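Local coordinates for protein pectate lyase/Amb allergen (Acidovorax citrulli, PDB 4HWV) that probably cleaves pectate by calcium-dependent elimination, as a secreted polysaccharide lyase of family 1, at residues 281-293 against 314-326. Residues are numbered along the deposited sequence; the frame is centred on the assembly and turned at random. Where two conformers were deposited one is given.
With CA (calcium ion), chain C.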
ATOM      1  N   VAL A 281       2.635   4.688  17.892  1.00  3.83           N
ATOM      2  CA  VAL A 281       3.506   5.157  18.967  1.00  4.01           C
ATOM      3  C   VAL A 281       2.903   4.675  20.280  1.00  3.94           C
ATOM      4  O   VAL A 281       1.798   5.082  20.644  1.00  5.22           O
ATOM      5  CB  VAL A 281       3.671   6.695  19.008  1.00  4.21           C
ATOM      6  CG1 VAL A 281       4.664   7.062  20.114  1.00  4.56           C
ATOM      7  CG2 VAL A 281       4.130   7.238  17.649  1.00  4.83           C
ATOM      8  N   ASP A 282       3.628   3.799  20.974  1.00  4.66           N
ATOM      9  CA  ASP A 282       3.186   3.285  22.268  1.00  4.75           C
ATOM     10  C   ASP A 282       4.065   3.889  23.348  1.00  5.10           C
ATOM     11  O   ASP A 282       5.287   3.971  23.183  1.00  7.64           O
ATOM     12  CB  ASP A 282       3.270   1.757  22.325  1.00  5.56           C
ATOM     13  CG  ASP A 282       2.183   1.070  21.515  1.00  6.08           C
ATOM     14  OD1 ASP A 282       1.228   1.723  21.035  1.00  5.88           O
ATOM     15  OD2 ASP A 282       2.295  -0.166  21.358  1.00  7.97           O
ATOM     16  N   VAL A 283       3.450   4.298  24.448  1.00  3.89           N
ATOM     17  CA  VAL A 283       4.174   4.879  25.582  1.00  3.84           C
ATOM     18  C   VAL A 283       3.837   4.018  26.777  1.00  3.99           C
ATOM     19  O   VAL A 283       2.680   3.948  27.184  1.00  5.12           O
ATOM     20  CB  VAL A 283       3.758   6.354  25.844  1.00  4.29           C
ATOM     21  CG1 VAL A 283       4.597   6.947  26.961  1.00  5.30           C
ATOM     22  CG2 VAL A 283       3.859   7.186  24.562  1.00  5.24           C
ATOM     23  N   THR A 284       4.835   3.329  27.315  1.00  4.78           N
ATOM     24  CA  THR A 284       4.600   2.350  28.380  1.00  4.86           C
ATOM     25  C   THR A 284       5.692   2.488  29.437  1.00  5.00           C
ATOM     26  O   THR A 284       6.637   3.260  29.266  1.00  5.32           O
ATOM     27  CB  THR A 284       4.613   0.912  27.821  1.00  6.53           C
ATOM     28  OG1 THR A 284       5.895   0.652  27.239  1.00  6.75           O
ATOM     29  CG2 THR A 284       3.517   0.709  26.773  1.00  6.87           C
ATOM     30  N   ARG A 285       5.544   1.750  30.536  1.00  5.27           N
ATOM     31  CA  ARG A 285       6.574   1.667  31.566  1.00  5.62           C
ATOM     32  C   ARG A 285       6.998   3.041  32.071  1.00  5.66           C
ATOM     33  O   ARG A 285       6.200   3.736  32.696  1.00  7.06           O
ATOM     34  CB  ARG A 285       7.753   0.831  31.067  1.00  7.10           C
ATOM     35  CG  ARG A 285       7.370  -0.646  30.995  1.00 10.19           C
ATOM     36  CD  ARG A 285       8.456  -1.538  30.404  1.00 13.23           C
ATOM     37  NE  ARG A 285       8.026  -2.935  30.456  1.00 16.75           N
ATOM     38  CZ  ARG A 285       8.274  -3.721  31.497  1.00 18.44           C
ATOM     39  NH1 ARG A 285       8.989  -3.240  32.498  1.00 19.06           N
ATOM     40  NH2 ARG A 285       7.841  -4.973  31.528  1.00 20.66           N
ATOM     41  N   HIS A 286       8.230   3.459  31.780  1.00  5.47           N
ATOM     42  CA  HIS A 286       8.723   4.752  32.272  1.00  5.75           C
ATOM     43  C   HIS A 286       8.794   5.838  31.205  1.00  6.10           C
ATOM     44  O   HIS A 286       9.454   6.845  31.383  1.00  7.98           O
ATOM     45  CB  HIS A 286      10.054   4.603  33.005  1.00  6.81           C
ATOM     46  CG  HIS A 286       9.923   3.941  34.341  1.00  7.96           C
ATOM     47  ND1 HIS A 286      10.892   4.037  35.313  1.00 10.14           N
ATOM     48  CD2 HIS A 286       8.936   3.178  34.872  1.00  8.52           C
ATOM     49  CE1 HIS A 286      10.515   3.358  36.381  1.00 10.39           C
ATOM     50  NE2 HIS A 286       9.329   2.830  36.141  1.00  9.69           N
ATOM     51  N   GLY A 287       8.109   5.641  30.083  1.00  4.95           N
ATOM     52  CA  GLY A 287       7.926   6.735  29.136  1.00  4.96           C
ATOM     53  C   GLY A 287       7.207   7.871  29.834  1.00  5.15           C
ATOM     54  O   GLY A 287       6.233   7.648  30.564  1.00  6.10           O
ATOM     55  N   ASN A 288       7.669   9.102  29.629  1.00  4.66           N
ATOM     56  CA  ASN A 288       7.068  10.204  30.370  1.00  4.27           C
ATOM     57  C   ASN A 288       7.384  11.535  29.711  1.00  4.07           C
ATOM     58  O   ASN A 288       8.393  11.661  29.017  1.00  5.35           O
ATOM     59  CB  ASN A 288       7.572  10.206  31.824  1.00  4.93           C
ATOM     60  CG  ASN A 288       6.606  10.875  32.778  1.00  5.27           C
ATOM     61  OD1 ASN A 288       5.445  11.107  32.449  1.00  5.18           O
ATOM     62  ND2 ASN A 288       7.086  11.189  33.980  1.00  7.70           N
ATOM     63  N   TYR A 289       6.517  12.518  29.926  1.00  4.04           N
ATOM     64  CA  TYR A 289       6.684  13.857  29.346  1.00  4.10           C
ATOM     65  C   TYR A 289       6.838  13.798  27.823  1.00  3.96           C
ATOM     66  O   TYR A 289       7.829  14.267  27.255  1.00  4.30           O
ATOM     67  CB  TYR A 289       7.833  14.624  30.023  1.00  4.81           C
ATOM     68  CG  TYR A 289       7.637  14.818  31.514  1.00  5.45           C
ATOM     69  CD1 TYR A 289       6.632  15.644  32.009  1.00  5.93           C
ATOM     70  CD2 TYR A 289       8.471  14.198  32.432  1.00  6.98           C
ATOM     71  CE1 TYR A 289       6.459  15.832  33.368  1.00  6.77           C
ATOM     72  CE2 TYR A 289       8.296  14.381  33.799  1.00  8.24           C
ATOM     73  CZ  TYR A 289       7.283  15.196  34.254  1.00  7.64           C
ATOM     74  OH  TYR A 289       7.113  15.393  35.606  1.00 10.12           O
ATOM     75  N   VAL A 290       5.812  13.263  27.173  1.00  4.25           N
ATOM     76  CA  VAL A 290       5.822  13.077  25.732  1.00  4.04           C
ATOM     77  C   VAL A 290       4.751  13.961  25.133  1.00  4.15           C
ATOM     78  O   VAL A 290       3.618  13.985  25.613  1.00  4.56           O
ATOM     79  CB  VAL A 290       5.498  11.606  25.388  1.00  4.54           C
ATOM     80  CG1 VAL A 290       5.539  11.375  23.877  1.00  5.18           C
ATOM     81  CG2 VAL A 290       6.451  10.672  26.142  1.00  5.42           C
ATOM     82  N   THR A 291       5.101  14.671  24.069  1.00  3.54           N
ATOM     83  CA  THR A 291       4.110  15.417  23.291  1.00  2.81           C
ATOM     84  C   THR A 291       4.143  14.970  21.842  1.00  2.93           C
ATOM     85  O   THR A 291       5.219  14.935  21.222  1.00  3.43           O
ATOM     86  CB  THR A 291       4.357  16.930  23.371  1.00  3.58           C
ATOM     87  OG1 THR A 291       4.112  17.346  24.718  1.00  4.08           O
ATOM     88  CG2 THR A 291       3.426  17.699  22.421  1.00  4.38           C
ATOM     89  N   LEU A 292       2.966  14.640  21.305  1.00  3.20           N
ATOM     90  CA  LEU A 292       2.805  14.359  19.884  1.00  3.10           C
ATOM     91  C   LEU A 292       1.957  15.483  19.298  1.00  3.05           C
ATOM     92  O   LEU A 292       0.774  15.603  19.631  1.00  3.88           O
ATOM     93  CB  LEU A 292       2.118  13.001  19.674  1.00  3.77           C
ATOM     94  CG  LEU A 292       2.849  11.820  20.299  1.00  4.04           C
ATOM     95  CD1 LEU A 292       2.309  11.507  21.693  1.00  4.91           C
ATOM     96  CD2 LEU A 292       2.737  10.599  19.408  1.00  5.63           C
ATOM     97  N   SER A 293       2.566  16.321  18.458  1.00  3.03           N
ATOM     98  CA  SER A 293       1.912  17.519  17.949  1.00  3.50           C
ATOM     99  C   SER A 293       1.982  17.567  16.426  1.00  3.03           C
ATOM    100  O   SER A 293       3.006  17.218  15.823  1.00  3.47           O
ATOM    101  CB  SER A 293       2.569  18.767  18.545  1.00  4.40           C
ATOM    102  OG  SER A 293       3.974  18.756  18.331  1.00  4.80           O
ATOM    103  N   ALA A 314       5.442  -0.036  40.134  1.00 10.82           N
ATOM    104  CA  ALA A 314       6.412   1.002  39.816  1.00 10.85           C
ATOM    105  C   ALA A 314       7.033   0.847  38.430  1.00 10.72           C
ATOM    106  O   ALA A 314       7.413   1.819  37.810  1.00 11.24           O
ATOM    107  CB  ALA A 314       7.516   1.047  40.867  1.00 11.93           C
ATOM    108  N   ASP A 315       7.128  -0.386  37.963  1.00  9.91           N
ATOM    109  CA  ASP A 315       7.730  -0.682  36.663  0.50 10.66           C
ATOM    110  C   ASP A 315       6.804  -0.377  35.488  1.00 11.21           C
ATOM    111  O   ASP A 315       7.132   0.433  34.630  1.00 12.39           O
ATOM    112  CB  ASP A 315       8.153  -2.155  36.578  0.50 20.00           C
ATOM    113  CG  ASP A 315       9.227  -2.525  37.579  0.50 20.00           C
ATOM    114  OD1 ASP A 315       8.969  -2.458  38.798  0.50 20.00           O
ATOM    115  OD2 ASP A 315      10.336  -2.910  37.154  0.50 20.00           O
ATOM    116  N   SER A 316       5.642  -1.017  35.444  1.00 10.31           N
ATOM    117  CA  SER A 316       4.817  -0.981  34.242  1.00 10.72           C
ATOM    118  C   SER A 316       3.377  -0.475  34.412  1.00 10.01           C
ATOM    119  O   SER A 316       2.639  -0.367  33.437  1.00  9.38           O
ATOM    120  CB  SER A 316       4.810  -2.357  33.560  1.00 12.10           C
ATOM    121  OG  SER A 316       4.330  -3.352  34.441  1.00 13.61           O
ATOM    122  N   GLY A 317       2.977  -0.148  35.629  1.00  9.21           N
ATOM    123  CA  GLY A 317       1.641   0.397  35.858  1.00  8.89           C
ATOM    124  C   GLY A 317       1.742   1.517  36.869  1.00  8.22           C
ATOM    125  O   GLY A 317       1.196   1.439  37.978  1.00  8.46           O
ATOM    126  N   ASN A 318       2.429   2.584  36.465  1.00  8.04           N
ATOM    127  CA  ASN A 318       2.876   3.609  37.392  1.00  7.74           C
ATOM    128  C   ASN A 318       2.196   4.930  37.068  1.00  8.27           C
ATOM    129  O   ASN A 318       2.460   5.515  36.019  1.00  8.23           O
ATOM    130  CB  ASN A 318       4.403   3.733  37.293  1.00  8.39           C
ATOM    131  CG  ASN A 318       5.000   4.668  38.321  1.00  8.97           C
ATOM    132  OD1 ASN A 318       4.349   5.602  38.804  1.00  9.73           O
ATOM    133  ND2 ASN A 318       6.263   4.416  38.676  1.00 10.06           N
ATOM    134  N   PRO A 319       1.302   5.392  37.960  1.00  8.45           N
ATOM    135  CA  PRO A 319       0.552   6.628  37.701  1.00  9.21           C
ATOM    136  C   PRO A 319       1.380   7.899  37.834  1.00  9.08           C
ATOM    137  O   PRO A 319       0.822   8.987  37.717  1.00 10.08           O
ATOM    138  CB  PRO A 319      -0.547   6.599  38.762  1.00  9.34           C
ATOM    139  CG  PRO A 319       0.059   5.851  39.899  1.00  9.31           C
ATOM    140  CD  PRO A 319       0.942   4.791  39.263  1.00  9.04           C
ATOM    141  N   ARG A 320       2.682   7.759  38.074  1.00  8.35           N
ATOM    142  CA  ARG A 320       3.607   8.903  38.057  1.00  9.16           C
ATOM    143  C   ARG A 320       4.335   9.034  36.718  1.00  8.85           C
ATOM    144  O   ARG A 320       5.084   9.982  36.492  1.00  9.68           O
ATOM    145  CB  ARG A 320       4.580   8.790  39.233  1.00 10.01           C
ATOM    146  CG  ARG A 320       3.814   8.733  40.546  1.00 11.04           C
ATOM    147  CD  ARG A 320       4.644   8.385  41.764  1.00 12.55           C
ATOM    148  NE  ARG A 320       3.771   8.397  42.933  1.00 14.14           N
ATOM    149  CZ  ARG A 320       4.057   7.829  44.102  1.00 16.12           C
ATOM    150  NH1 ARG A 320       5.208   7.188  44.260  1.00 17.35           N
ATOM    151  NH2 ARG A 320       3.178   7.890  45.104  1.00 17.05           N
ATOM    152  N   MET A 321       4.090   8.073  35.830  1.00  7.00           N
ATOM    153  CA  MET A 321       4.658   8.056  34.481  1.00  6.20           C
ATOM    154  C   MET A 321       3.554   8.312  33.451  1.00  6.07           C
ATOM    155  O   MET A 321       2.411   8.610  33.802  1.00  6.29           O
ATOM    156  CB  MET A 321       5.282   6.679  34.213  1.00  7.12           C
ATOM    157  CG  MET A 321       6.396   6.307  35.197  1.00  8.02           C
ATOM    158  SD  MET A 321       7.860   7.328  34.925  1.00  9.11           S
ATOM    159  CE  MET A 321       8.811   6.979  36.412  1.00 11.07           C
ATOM    160  N   LEU A 322       3.907   8.211  32.176  1.00  5.34           N
ATOM    161  CA  LEU A 322       2.926   8.186  31.090  1.00  4.94           C
ATOM    162  C   LEU A 322       2.182   9.516  30.925  1.00  4.68           C
ATOM    163  O   LEU A 322       1.014   9.541  30.513  1.00  5.55           O
ATOM    164  CB  LEU A 322       1.957   7.005  31.235  1.00  5.82           C
ATOM    165  CG  LEU A 322       2.619   5.647  31.511  1.00  6.17           C
ATOM    166  CD1 LEU A 322       1.536   4.581  31.692  1.00  7.61           C
ATOM    167  CD2 LEU A 322       3.631   5.218  30.429  1.00  6.28           C
ATOM    168  N   LYS A 323       2.875  10.619  31.195  1.00  4.69           N
ATOM    169  CA  LYS A 323       2.299  11.928  30.926  1.00  4.35           C
ATOM    170  C   LYS A 323       2.487  12.257  29.453  1.00  4.14           C
ATOM    171  O   LYS A 323       3.626  12.402  28.982  1.00  4.77           O
ATOM    172  CB  LYS A 323       2.964  12.992  31.797  1.00  5.06           C
ATOM    173  CG  LYS A 323       2.618  12.823  33.280  1.00  6.67           C
ATOM    174  CD  LYS A 323       3.469  13.759  34.142  1.00  7.58           C
ATOM    175  CE  LYS A 323       3.055  13.804  35.621  1.00  9.05           C
ATOM    176  NZ  LYS A 323       3.167  12.463  36.242  1.00  9.90           N
ATOM    177  N   VAL A 324       1.375  12.348  28.717  1.00  3.61           N
ATOM    178  CA  VAL A 324       1.424  12.491  27.265  1.00  3.70           C
ATOM    179  C   VAL A 324       0.417  13.554  26.826  1.00  3.27           C
ATOM    180  O   VAL A 324      -0.726  13.593  27.319  1.00  4.74           O
ATOM    181  CB  VAL A 324       1.072  11.162  26.542  1.00  4.21           C
ATOM    182  CG1 VAL A 324       1.258  11.305  25.040  1.00  5.16           C
ATOM    183  CG2 VAL A 324       1.925  10.029  27.071  1.00  5.22           C
ATOM    184  N   THR A 325       0.847  14.433  25.920  1.00  3.91           N
ATOM    185  CA  THR A 325      -0.037  15.409  25.294  1.00  3.80           C
ATOM    186  C   THR A 325      -0.143  15.120  23.801  1.00  3.60           C
ATOM    187  O   THR A 325       0.879  14.952  23.130  1.00  4.92           O
ATOM    188  CB  THR A 325       0.533  16.821  25.444  1.00  4.25           C
ATOM    189  OG1 THR A 325       0.749  17.118  26.839  1.00  4.23           O
ATOM    190  CG2 THR A 325      -0.402  17.843  24.813  1.00  4.85           C
ATOM    191  N   PHE A 326      -1.368  15.069  23.289  1.00  3.50           N
ATOM    192  CA  PHE A 326      -1.621  14.973  21.839  1.00  3.39           C
ATOM    193  C   PHE A 326      -2.352  16.240  21.406  1.00  3.55           C
ATOM    194  O   PHE A 326      -3.455  16.504  21.887  1.00  4.76           O
ATOM    195  CB  PHE A 326      -2.597  13.829  21.493  1.00  4.50           C
ATOM    196  CG  PHE A 326      -2.064  12.432  21.680  1.00  4.55           C
ATOM    197  CD1 PHE A 326      -2.110  11.810  22.931  1.00  4.95           C
ATOM    198  CD2 PHE A 326      -1.617  11.706  20.578  1.00  4.36           C
ATOM    199  CE1 PHE A 326      -1.697  10.488  23.093  1.00  5.71           C
ATOM    200  CE2 PHE A 326      -1.197  10.379  20.732  1.00  4.91           C
ATOM    201  CZ  PHE A 326      -1.243   9.769  21.998  1.00  5.22           C
TER
HETATM  202 CA    CA C 601       3.919  -1.647  20.960  0.80 11.70          CA
HETATM  203  O   HOH W   1       3.235  -0.049  30.928  1.00  8.61           O
HETATM  204  O   HOH W   2       3.962   2.693  33.918  1.00 16.11           O
HETATM  205  O   HOH W   3       6.029  12.896  36.389  1.00 13.33           O
HETATM  206  O   HOH W   4       3.173  -3.224  22.963  1.00 42.90           O
HETATM  207  O   HOH W   5       4.977  -1.183  23.378  1.00 24.34           O
HETATM  208  O   HOH W   6       5.910  -3.388  20.863  1.00 17.81           O
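H286 meets the loop at 314-321 in two ways at once. At its edge, near the ring plane, NE2 donates to A314 O (2.7 Å), a carbonyl that also accepts from N318 ND2. Over one face lies M321, whose chain bends at chi2 (-70°) and brings the methyl CE above the ring, 3.8 Å from its centroid, as a CH-pi contact. In N288, chi1 of -155° swings CG away from the backbone N and lays the amide alongside K323, where OD1 accepts from K323 N (2.9 Å) in the carbonyl plane. Its ND2 turns to a water that K323 NZ and Y289 OH also hold. L322 CD2 lies against V283 CG1 at 4.0 Å, the two buried side chains passing in opposite directions. Beyond the corner, strands 290-293 and 324-326 pair in parallel through backbone hydrogen bonds from V290 N to K323 O, T325 N to V290 O and L292 N to T325 O. L292 CD1 touches V324 CG1 (3.5 Å) and sits over one face of F326, toward the ring's rim, while T291 and T325 lie side by side on the other face of the sheet. D282, in the neighbouring sheet, binds calcium with D227 and D278. Such stacked parallel coils, cornering at Y289, form the right-handed beta-helix of family 1 pectate lyases.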